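Side-chain contacts in monomethylamine methyltransferase mtmB1 (PDB 1NTH), which transfers the methyl group of monomethylamine to the corrinoid cofactor of its partner protein MtmC, a step in methanogenesis from methylamine: residues K85-E88 with D89-W92; I91-A94 with I95-Q99; T275-D278 with V279-I283; P298-I301 with R302-S305. One frame throughout, in Å; residues are numbered along the deposited sequence.

Overall arrangement
Contacts 1 and 2 follow the short helix 88-95 from its N-terminal cap to its exit; they share I91 and W92, and their centres lie about 10 Å apart. Contact 3 occupies helix 271-288, part of the TIM barrel, and touches both through I283: its CG2 is 3.7 Å from I91 CG2 and 3.9 Å from I95 CD1. Contact 4 closes the loop after barrel strand 293-300. It meets contact 3 where D278 OD2 lies 3.7 Å from P298 CG, but its centre is about 31 Å from those of contacts 1 and 2. Contact 4 lies at the C-terminal end of its strand, the end where TIM barrels carry their active sites.

Contact 1. Residues K85-E88 with D89-W92; sequences KYTE and DEIW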
loop_
_atom_site.group_PDB
_atom_site.type_symbol
_atom_site.label_atom_id
_atom_site.label_comp_id
_atom_site.label_asym_id
_atom_site.label_seq_id
_atom_site.Cartn_x
_atom_site.Cartn_y
_atom_site.Cartn_z
ATOM N N LYS A 85 18.031 13.044 -36.236
ATOM C CA LYS A 85 19.417 13.408 -35.964
ATOM C C LYS A 85 19.598 13.994 -34.569
ATOM O O LYS A 85 18.752 14.748 -34.092
ATOM C CB LYS A 85 19.885 14.444 -36.987
ATOM C CG LYS A 85 20.012 13.937 -38.416
ATOM C CD LYS A 85 21.342 13.236 -38.648
ATOM C CE LYS A 85 21.492 12.822 -40.107
ATOM N NZ LYS A 85 22.753 13.327 -40.715
ATOM N N TYR A 86 20.711 13.643 -33.933
ATOM C CA TYR A 86 21.053 14.151 -32.609
ATOM C C TYR A 86 22.201 15.138 -32.777
ATOM O O TYR A 86 22.869 15.152 -33.812
ATOM C CB TYR A 86 21.568 13.032 -31.699
ATOM C CG TYR A 86 20.626 11.881 -31.472
ATOM C CD1 TYR A 86 20.946 10.599 -31.917
ATOM C CD2 TYR A 86 19.431 12.059 -30.783
ATOM C CE1 TYR A 86 20.100 9.524 -31.677
ATOM C CE2 TYR A 86 18.578 10.992 -30.539
ATOM C CZ TYR A 86 18.918 9.727 -30.989
ATOM O OH TYR A 86 18.074 8.669 -30.749
ATOM N N THR A 87 22.433 15.964 -31.761
ATOM C CA THR A 87 23.564 16.883 -31.798
ATOM C C THR A 87 24.579 16.267 -30.841
ATOM O O THR A 87 24.222 15.432 -30.003
ATOM C CB THR A 87 23.207 18.296 -31.298
ATOM O OG1 THR A 87 22.883 18.244 -29.905
ATOM C CG2 THR A 87 22.032 18.864 -32.083
ATOM N N GLU A 88 25.837 16.667 -30.965
ATOM C CA GLU A 88 26.886 16.135 -30.107
ATOM C C GLU A 88 26.601 16.408 -28.635
ATOM O O GLU A 88 26.800 15.540 -27.787
ATOM C CB GLU A 88 28.236 16.746 -30.480
ATOM C CG GLU A 88 29.416 16.042 -29.840
ATOM C CD GLU A 88 30.737 16.687 -30.203
ATOM O OE1 GLU A 88 30.879 17.128 -31.363
ATOM O OE2 GLU A 88 31.635 16.741 -29.337
ATOM N N ASP A 89 26.137 17.615 -28.335
ATOM C CA ASP A 89 25.843 17.980 -26.956
ATOM C C ASP A 89 24.699 17.166 -26.365
ATOM O O ASP A 89 24.694 16.880 -25.168
ATOM C CB ASP A 89 25.529 19.471 -26.849
ATOM C CG ASP A 89 26.738 20.338 -27.136
ATOM O OD1 ASP A 89 27.851 19.968 -26.704
ATOM O OD2 ASP A 89 26.574 21.396 -27.780
ATOM N N GLU A 90 23.728 16.795 -27.195
ATOM C CA GLU A 90 22.603 16.000 -26.711
ATOM C C GLU A 90 23.080 14.598 -26.360
ATOM O O GLU A 90 22.649 14.022 -25.360
ATOM C CB GLU A 90 21.496 15.918 -27.768
ATOM C CG GLU A 90 20.864 17.260 -28.094
ATOM C CD GLU A 90 19.849 17.183 -29.221
ATOM O OE1 GLU A 90 19.946 16.260 -30.058
ATOM O OE2 GLU A 90 18.963 18.064 -29.274
ATOM N N ILE A 91 23.968 14.044 -27.182
ATOM C CA ILE A 91 24.479 12.709 -26.913
ATOM C C ILE A 91 25.294 12.688 -25.621
ATOM O O ILE A 91 25.159 11.766 -24.814
ATOM C CB ILE A 91 25.346 12.187 -28.086
ATOM C CG1 ILE A 91 24.495 12.125 -29.361
ATOM C CG2 ILE A 91 25.881 10.794 -27.760
ATOM C CD1 ILE A 91 25.260 11.661 -30.595
ATOM N N TRP A 92 26.130 13.702 -25.414
ATOM C CA TRP A 92 26.936 13.750 -24.198
ATOM C C TRP A 92 26.082 13.934 -22.946
ATOM O O TRP A 92 26.397 13.382 -21.891
ATOM C CB TRP A 92 27.992 14.855 -24.292
ATOM C CG TRP A 92 29.221 14.396 -25.014
ATOM C CD1 TRP A 92 29.736 14.903 -26.175
ATOM C CD2 TRP A 92 30.076 13.307 -24.638
ATOM N NE1 TRP A 92 30.856 14.194 -26.546
ATOM C CE2 TRP A 92 31.087 13.210 -25.620
ATOM C CE3 TRP A 92 30.083 12.403 -23.566
ATOM C CZ2 TRP A 92 32.098 12.243 -25.562
ATOM C CZ3 TRP A 92 31.089 11.441 -23.508
ATOM C CH2 TRP A 92 32.081 11.370 -24.504
HETATM O O HOH W 1 32.568 13.988 -28.972
#
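The edge of the W92 indole, in its plane, is met by E88 OE2 and by a water that joins the two residues. The water donates to E88 OE2 at 2.9 Å and accepts from W92 NE1 at 3.0 Å, while E88 OE2 and W92 NE1 themselves stand 3.9 Å apart. The side chains run alongside each other, pointing the same way, with the carboxylate and indole planes 59° apart. Nearer the backbone, E88 CG, at the start of an extended chain, touches W92 CD1 at 3.9 Å.

Near the plane of the Y86 ring, at its edge, comes E90 OE1, and I91 CG1 approaches that ring obliquely, reaching Y86 CB at 3.9 Å. The phenol OH is bound to N284, and F7 meets the ring edge-to-face.

E90 turns back towards the start of the helix. With CG beside its own backbone N (chi1 -64°) and the rest of the chain extended, E90 OE1 accepts from T87 N at 3.0 Å, met from above the carboxylate plane. The other oxygen, OE2, forms a salt bridge to R15, so both carboxylate oxygens are engaged. E90 N points in return to T87 OG1, a capping bond whose length is uncertain because the hydroxyl sits too close to E90 CG. The backbone bonds I91 N to T87 O (3.2 Å) and W92 N to E88 O (3.1 Å) then open the helical pattern. T87 as N-cap and E90 three residues on thus make a capping box at the start of helix 88-95.

Contact 2. Residues I91-A94 with I95-Q99; sequences IWDA and INNVQ
Two groups meet at A94 O: the amide N97 N donates to it at 3.2 Å, and a water lies 2.8 Å away. The same water is 3.1 Å from N97 O, although how its protons are shared among its neighbours is not settled. N97 N approaches from well above the carbonyl plane, 65° out of it, unlike the donors of the turn before: I95 N donates to I91 O at 3.0 Å, and N96 N to W92 O at 2.7 Å.

This change from bonds four residues apart to one three residues apart marks the C-terminal turn of helix 88-95, where the chain leaves for strand 101-104. Along the flank of that turn the amide of N96 lies nearly parallel to the W92 indole, the planes 18° apart, with CG set beside the N96 backbone N (chi1 -71°) and N96 OD1 3.9 Å from W92 CE3. I95 runs alongside I91, its CD1 3.9 Å from I91 CG2, and its other branch, CG2, reaches W92 CZ3 at 4.1 Å. F67 of helix 56-73 packs against I91, W92 and I95. D93 OD1 is hydrogen-bonded to S6 OG, while K151 of the second subunit packs on D93, A94 and N97.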
loop_
_atom_site.group_PDB
_atom_site.type_symbol
_atom_site.label_atom_id
_atom_site.label_comp_id
_atom_site.label_asym_id
_atom_site.label_seq_id
_atom_site.Cartn_x
_atom_site.Cartn_y
_atom_site.Cartn_z
ATOM N N ILE A 91 23.968 14.044 -27.182
ATOM C CA ILE A 91 24.479 12.709 -26.913
ATOM C C ILE A 91 25.294 12.688 -25.621
ATOM O O ILE A 91 25.159 11.766 -24.814
ATOM C CB ILE A 91 25.346 12.187 -28.086
ATOM C CG1 ILE A 91 24.495 12.125 -29.361
ATOM C CG2 ILE A 91 25.881 10.794 -27.760
ATOM C CD1 ILE A 91 25.260 11.661 -30.595
ATOM N N TRP A 92 26.130 13.702 -25.414
ATOM C CA TRP A 92 26.936 13.750 -24.198
ATOM C C TRP A 92 26.082 13.934 -22.946
ATOM O O TRP A 92 26.397 13.382 -21.891
ATOM C CB TRP A 92 27.992 14.855 -24.292
ATOM C CG TRP A 92 29.221 14.396 -25.014
ATOM C CD1 TRP A 92 29.736 14.903 -26.175
ATOM C CD2 TRP A 92 30.076 13.307 -24.638
ATOM N NE1 TRP A 92 30.856 14.194 -26.546
ATOM C CE2 TRP A 92 31.087 13.210 -25.620
ATOM C CE3 TRP A 92 30.083 12.403 -23.566
ATOM C CZ2 TRP A 92 32.098 12.243 -25.562
ATOM C CZ3 TRP A 92 31.089 11.441 -23.508
ATOM C CH2 TRP A 92 32.081 11.370 -24.504
ATOM N N ASP A 93 25.009 14.709 -23.060
ATOM C CA ASP A 93 24.117 14.922 -21.923
ATOM C C ASP A 93 23.540 13.573 -21.497
ATOM O O ASP A 93 23.406 13.293 -20.309
ATOM C CB ASP A 93 22.990 15.888 -22.305
ATOM C CG ASP A 93 21.917 16.000 -21.227
ATOM O OD1 ASP A 93 20.764 15.617 -21.507
ATOM O OD2 ASP A 93 22.226 16.472 -20.108
ATOM N N ALA A 94 23.216 12.727 -22.471
ATOM C CA ALA A 94 22.667 11.410 -22.170
ATOM C C ALA A 94 23.726 10.509 -21.539
ATOM O O ALA A 94 23.488 9.893 -20.502
ATOM C CB ALA A 94 22.116 10.763 -23.443
ATOM N N ILE A 95 24.897 10.433 -22.164
ATOM C CA ILE A 95 25.976 9.596 -21.647
ATOM C C ILE A 95 26.445 10.044 -20.263
ATOM O O ILE A 95 26.734 9.211 -19.401
ATOM C CB ILE A 95 27.191 9.597 -22.603
ATOM C CG1 ILE A 95 26.806 8.935 -23.927
ATOM C CG2 ILE A 95 28.366 8.859 -21.965
ATOM C CD1 ILE A 95 27.906 8.998 -24.975
ATOM N N ASN A 96 26.507 11.355 -20.051
ATOM C CA ASN A 96 26.967 11.898 -18.775
ATOM C C ASN A 96 25.972 11.761 -17.630
ATOM O O ASN A 96 26.305 12.060 -16.482
ATOM C CB ASN A 96 27.338 13.379 -18.926
ATOM C CG ASN A 96 28.603 13.586 -19.737
ATOM O OD1 ASN A 96 29.528 12.780 -19.674
ATOM N ND2 ASN A 96 28.660 14.684 -20.484
ATOM N N ASN A 97 24.760 11.313 -17.929
ATOM C CA ASN A 97 23.743 11.176 -16.889
ATOM C C ASN A 97 22.973 9.865 -16.972
ATOM O O ASN A 97 21.746 9.863 -17.031
ATOM C CB ASN A 97 22.765 12.353 -16.961
ATOM C CG ASN A 97 23.436 13.683 -16.673
ATOM O OD1 ASN A 97 23.690 14.485 -17.579
ATOM N ND2 ASN A 97 23.741 13.919 -15.406
ATOM N N VAL A 98 23.693 8.750 -16.977
ATOM C CA VAL A 98 23.049 7.449 -17.047
ATOM C C VAL A 98 22.745 6.954 -15.641
ATOM O O VAL A 98 23.327 7.433 -14.669
ATOM C CB VAL A 98 23.944 6.413 -17.765
ATOM C CG1 VAL A 98 24.163 6.837 -19.213
ATOM C CG2 VAL A 98 25.279 6.278 -17.045
ATOM N N GLN A 99 21.824 6.001 -15.537
ATOM C CA GLN A 99 21.470 5.437 -14.241
ATOM C C GLN A 99 22.690 4.684 -13.720
ATOM O O GLN A 99 23.279 3.872 -14.432
ATOM C CB GLN A 99 20.269 4.501 -14.385
ATOM C CG GLN A 99 19.791 3.896 -13.073
ATOM C CD GLN A 99 18.280 3.797 -12.995
ATOM O OE1 GLN A 99 17.592 3.786 -14.017
ATOM N NE2 GLN A 99 17.756 3.714 -11.775
HETATM O O HOH W 2 20.826 9.112 -19.877
#

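Contact 3. Residues T275-D278 with V279-I283; sequences TIVD and VATHI
H282 and D278 cross at an angle, with the imidazole and carboxylate planes 50° apart, yet the firm bonds run from H282 to the D278 backbone carbonyl. At the imidazole edge, in the ring plane, D278 O accepts from H282 ND1 at 2.8 Å. H282 N also donates to D278 O, at 3.0 Å. The two donors come from opposite faces of the carbonyl plane, ND1 from 51° above it, so one oxygen fixes both the ring and the backbone of H282. D278 CG stands anti to the backbone N (chi1 -162°), which carries the carboxylate along the helix to the ring. D278 OD1 lies 2.8 Å from a water, whose protons have more acceptors in reach than they can serve; the same water is 3.1 Å from T281 OG1.

All of this lies within helix 271-288, the connecting helix of a beta-alpha-beta crossover between strands 263-264 and 293-300 of the TIM barrel. T281 crosses V277 at a slant, its CG2 4.1 Å from V277 CG1, while T281 OG1 points towards D278 O, 3.0 Å away, a bond not settled because another acceptor competes for its proton. The far ring nitrogen, H282 NE2, is hydrogen-bonded to R361 NH1, and D296 of strand 293-300 places a second acid close to D278.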
loop_
_atom_site.group_PDB
_atom_site.type_symbol
_atom_site.label_atom_id
_atom_site.label_comp_id
_atom_site.label_asym_id
_atom_site.label_seq_id
_atom_site.Cartn_x
_atom_site.Cartn_y
_atom_site.Cartn_z
ATOM N N THR A 275 30.465 -4.051 -34.544
ATOM C CA THR A 275 30.775 -3.608 -33.189
ATOM C C THR A 275 30.596 -2.094 -33.081
ATOM O O THR A 275 30.164 -1.581 -32.049
ATOM C CB THR A 275 32.209 -4.013 -32.788
ATOM O OG1 THR A 275 32.386 -5.418 -33.027
ATOM C CG2 THR A 275 32.450 -3.735 -31.302
ATOM N N ILE A 276 30.928 -1.376 -34.151
ATOM C CA ILE A 276 30.753 0.070 -34.170
ATOM C C ILE A 276 29.260 0.350 -33.985
ATOM O O ILE A 276 28.871 1.224 -33.209
ATOM C CB ILE A 276 31.224 0.675 -35.517
ATOM C CG1 ILE A 276 32.748 0.592 -35.610
ATOM C CG2 ILE A 276 30.752 2.121 -35.646
ATOM C CD1 ILE A 276 33.305 1.056 -36.951
ATOM N N VAL A 277 28.428 -0.404 -34.695
ATOM C CA VAL A 277 26.981 -0.248 -34.591
ATOM C C VAL A 277 26.531 -0.595 -33.173
ATOM O O VAL A 277 25.687 0.095 -32.597
ATOM C CB VAL A 277 26.243 -1.172 -35.594
ATOM C CG1 VAL A 277 24.761 -1.261 -35.246
ATOM C CG2 VAL A 277 26.411 -0.634 -37.002
ATOM N N ASP A 278 27.103 -1.660 -32.619
ATOM C CA ASP A 278 26.753 -2.104 -31.271
ATOM C C ASP A 278 27.027 -0.998 -30.251
ATOM O O ASP A 278 26.188 -0.717 -29.393
ATOM C CB ASP A 278 27.547 -3.360 -30.908
ATOM C CG ASP A 278 26.948 -4.109 -29.734
ATOM O OD1 ASP A 278 25.987 -3.593 -29.124
ATOM O OD2 ASP A 278 27.439 -5.214 -29.424
ATOM N N VAL A 279 28.198 -0.372 -30.335
ATOM C CA VAL A 279 28.525 0.713 -29.413
ATOM C C VAL A 279 27.520 1.845 -29.613
ATOM O O VAL A 279 27.020 2.429 -28.649
ATOM C CB VAL A 279 29.969 1.235 -29.644
ATOM C CG1 VAL A 279 30.204 2.526 -28.860
ATOM C CG2 VAL A 279 30.969 0.167 -29.212
ATOM N N ALA A 280 27.205 2.142 -30.870
ATOM C CA ALA A 280 26.253 3.198 -31.176
ATOM C C ALA A 280 24.870 2.920 -30.587
ATOM O O ALA A 280 24.202 3.844 -30.123
ATOM C CB ALA A 280 26.143 3.384 -32.693
ATOM N N THR A 281 24.435 1.661 -30.604
ATOM C CA THR A 281 23.115 1.343 -30.067
ATOM C C THR A 281 23.096 1.293 -28.540
ATOM O O THR A 281 22.041 1.491 -27.936
ATOM C CB THR A 281 22.534 0.035 -30.684
ATOM O OG1 THR A 281 23.385 -1.079 -30.404
ATOM C CG2 THR A 281 22.405 0.194 -32.194
ATOM N N HIS A 282 24.250 1.042 -27.919
ATOM C CA HIS A 282 24.333 1.050 -26.455
ATOM C C HIS A 282 24.108 2.506 -26.043
ATOM O O HIS A 282 23.399 2.799 -25.081
ATOM C CB HIS A 282 25.719 0.611 -25.959
ATOM C CG HIS A 282 25.857 -0.863 -25.737
ATOM N ND1 HIS A 282 25.886 -1.777 -26.769
ATOM C CD2 HIS A 282 25.999 -1.581 -24.595
ATOM C CE1 HIS A 282 26.041 -2.993 -26.272
ATOM N NE2 HIS A 282 26.112 -2.902 -24.956
ATOM N N ILE A 283 24.723 3.424 -26.787
ATOM C CA ILE A 283 24.578 4.848 -26.510
ATOM C C ILE A 283 23.150 5.318 -26.816
ATOM O O ILE A 283 22.558 6.077 -26.048
ATOM C CB ILE A 283 25.591 5.682 -27.348
ATOM C CG1 ILE A 283 27.025 5.355 -26.908
ATOM C CG2 ILE A 283 25.323 7.169 -27.169
ATOM C CD1 ILE A 283 28.114 5.971 -27.802
HETATM O O HOH W 3 23.260 -3.730 -28.717
#

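Contact 4. Residues P298-I301 with R302-S305; sequences PVHI and RWGS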
loop_
_atom_site.group_PDB
_atom_site.type_symbol
_atom_site.label_atom_id
_atom_site.label_comp_id
_atom_site.label_asym_id
_atom_site.label_seq_id
_atom_site.Cartn_x
_atom_site.Cartn_y
_atom_site.Cartn_z
ATOM N N PRO A 298 24.477 -9.721 -30.076
ATOM C CA PRO A 298 24.969 -9.845 -31.456
ATOM C C PRO A 298 24.641 -11.236 -31.977
ATOM O O PRO A 298 24.917 -12.228 -31.311
ATOM C CB PRO A 298 26.474 -9.628 -31.310
ATOM C CG PRO A 298 26.589 -8.786 -30.063
ATOM C CD PRO A 298 25.588 -9.449 -29.151
ATOM N N VAL A 299 24.060 -11.313 -33.169
ATOM C CA VAL A 299 23.690 -12.609 -33.719
ATOM C C VAL A 299 24.276 -12.838 -35.112
ATOM O O VAL A 299 24.406 -11.905 -35.904
ATOM C CB VAL A 299 22.151 -12.748 -33.756
ATOM C CG1 VAL A 299 21.551 -11.667 -34.635
ATOM C CG2 VAL A 299 21.760 -14.130 -34.238
ATOM N N HIS A 300 24.628 -14.088 -35.395
ATOM C CA HIS A 300 25.216 -14.462 -36.682
ATOM C C HIS A 300 24.128 -14.531 -37.751
ATOM O O HIS A 300 23.139 -15.243 -37.592
ATOM C CB HIS A 300 25.916 -15.817 -36.544
ATOM C CG HIS A 300 26.878 -16.119 -37.648
ATOM N ND1 HIS A 300 26.474 -16.389 -38.938
ATOM C CD2 HIS A 300 28.230 -16.194 -37.654
ATOM C CE1 HIS A 300 27.536 -16.618 -39.691
ATOM N NE2 HIS A 300 28.614 -16.506 -38.936
ATOM N N ILE A 301 24.313 -13.790 -38.840
ATOM C CA ILE A 301 23.319 -13.760 -39.907
ATOM C C ILE A 301 22.927 -15.143 -40.426
ATOM O O ILE A 301 21.773 -15.365 -40.794
ATOM C CB ILE A 301 23.798 -12.895 -41.098
ATOM C CG1 ILE A 301 22.645 -12.697 -42.086
ATOM C CG2 ILE A 301 24.990 -13.553 -41.785
ATOM C CD1 ILE A 301 22.919 -11.663 -43.152
ATOM N N ARG A 302 23.873 -16.075 -40.443
ATOM C CA ARG A 302 23.579 -17.416 -40.936
ATOM C C ARG A 302 23.129 -18.399 -39.862
ATOM O O ARG A 302 22.103 -19.061 -40.007
ATOM C CB ARG A 302 24.801 -18.002 -41.646
ATOM C CG ARG A 302 24.561 -19.397 -42.207
ATOM C CD ARG A 302 25.825 -19.999 -42.799
ATOM N NE ARG A 302 25.569 -21.313 -43.384
ATOM C CZ ARG A 302 26.500 -22.084 -43.938
ATOM N NH1 ARG A 302 27.761 -21.677 -43.987
ATOM N NH2 ARG A 302 26.169 -23.264 -44.445
ATOM N N TRP A 303 23.899 -18.488 -38.784
ATOM C CA TRP A 303 23.604 -19.430 -37.716
ATOM C C TRP A 303 22.515 -18.996 -36.739
ATOM O O TRP A 303 21.911 -19.834 -36.071
ATOM C CB TRP A 303 24.895 -19.748 -36.963
ATOM C CG TRP A 303 26.003 -20.203 -37.876
ATOM C CD1 TRP A 303 27.250 -19.658 -37.986
ATOM C CD2 TRP A 303 25.962 -21.301 -38.797
ATOM N NE1 TRP A 303 27.989 -20.350 -38.916
ATOM C CE2 TRP A 303 27.224 -21.365 -39.429
ATOM C CE3 TRP A 303 24.981 -22.241 -39.148
ATOM C CZ2 TRP A 303 27.533 -22.329 -40.395
ATOM C CZ3 TRP A 303 25.289 -23.203 -40.111
ATOM C CH2 TRP A 303 26.557 -23.238 -40.721
ATOM N N GLY A 304 22.267 -17.693 -36.656
ATOM C CA GLY A 304 21.239 -17.196 -35.756
ATOM C C GLY A 304 21.565 -17.407 -34.286
ATOM O O GLY A 304 20.665 -17.463 -33.447
ATOM N N SER A 305 22.854 -17.520 -33.978
ATOM C CA SER A 305 23.311 -17.720 -32.606
ATOM C C SER A 305 24.129 -16.532 -32.114
ATOM O O SER A 305 24.723 -15.798 -32.904
ATOM C CB SER A 305 24.160 -18.988 -32.504
ATOM O OG SER A 305 24.755 -19.097 -31.220
#
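W303 lies against one face of the H300 imidazole, with CD1 3.4 Å above the ring plane and over its centre. The two side chains point the same way, but the imidazole and the five-membered indole ring are inclined at 42° with centroids 4.3 Å apart, an oblique pairing. In the plane of the imidazole, R302 N donates to H300 ND1 at 3.0 Å, fixing the rotation of the ring. A chi1 of -163° swings the H300 ring away from its own N and towards R302 and W303. R302, fully extended, runs on beside W303, whose CH2 sits 3.4 Å from the guanidinium plane and over its centre.

Backbone bonds hold the turn behind these groups. G304 N donates to H300 O at 2.8 Å, and H300 N to S305 O at 3.0 Å, so the chain doubles back, its two halves running 151° apart. G304 has a positive phi, and its CA is packed tightly against V299 CG2 at 3.5 Å.

Further out, S305 OG is hydrogen-bonded to Y335 O and N307 N, F264 meets the H300 ring edge-to-face, and Y416 meets W303. V299 and I301 share backbone bonds with F264 at strand 263-264, while P298 packs on helix 309-325; the loop thus links the C-terminal end of barrel strand 293-300 to the helix that follows it.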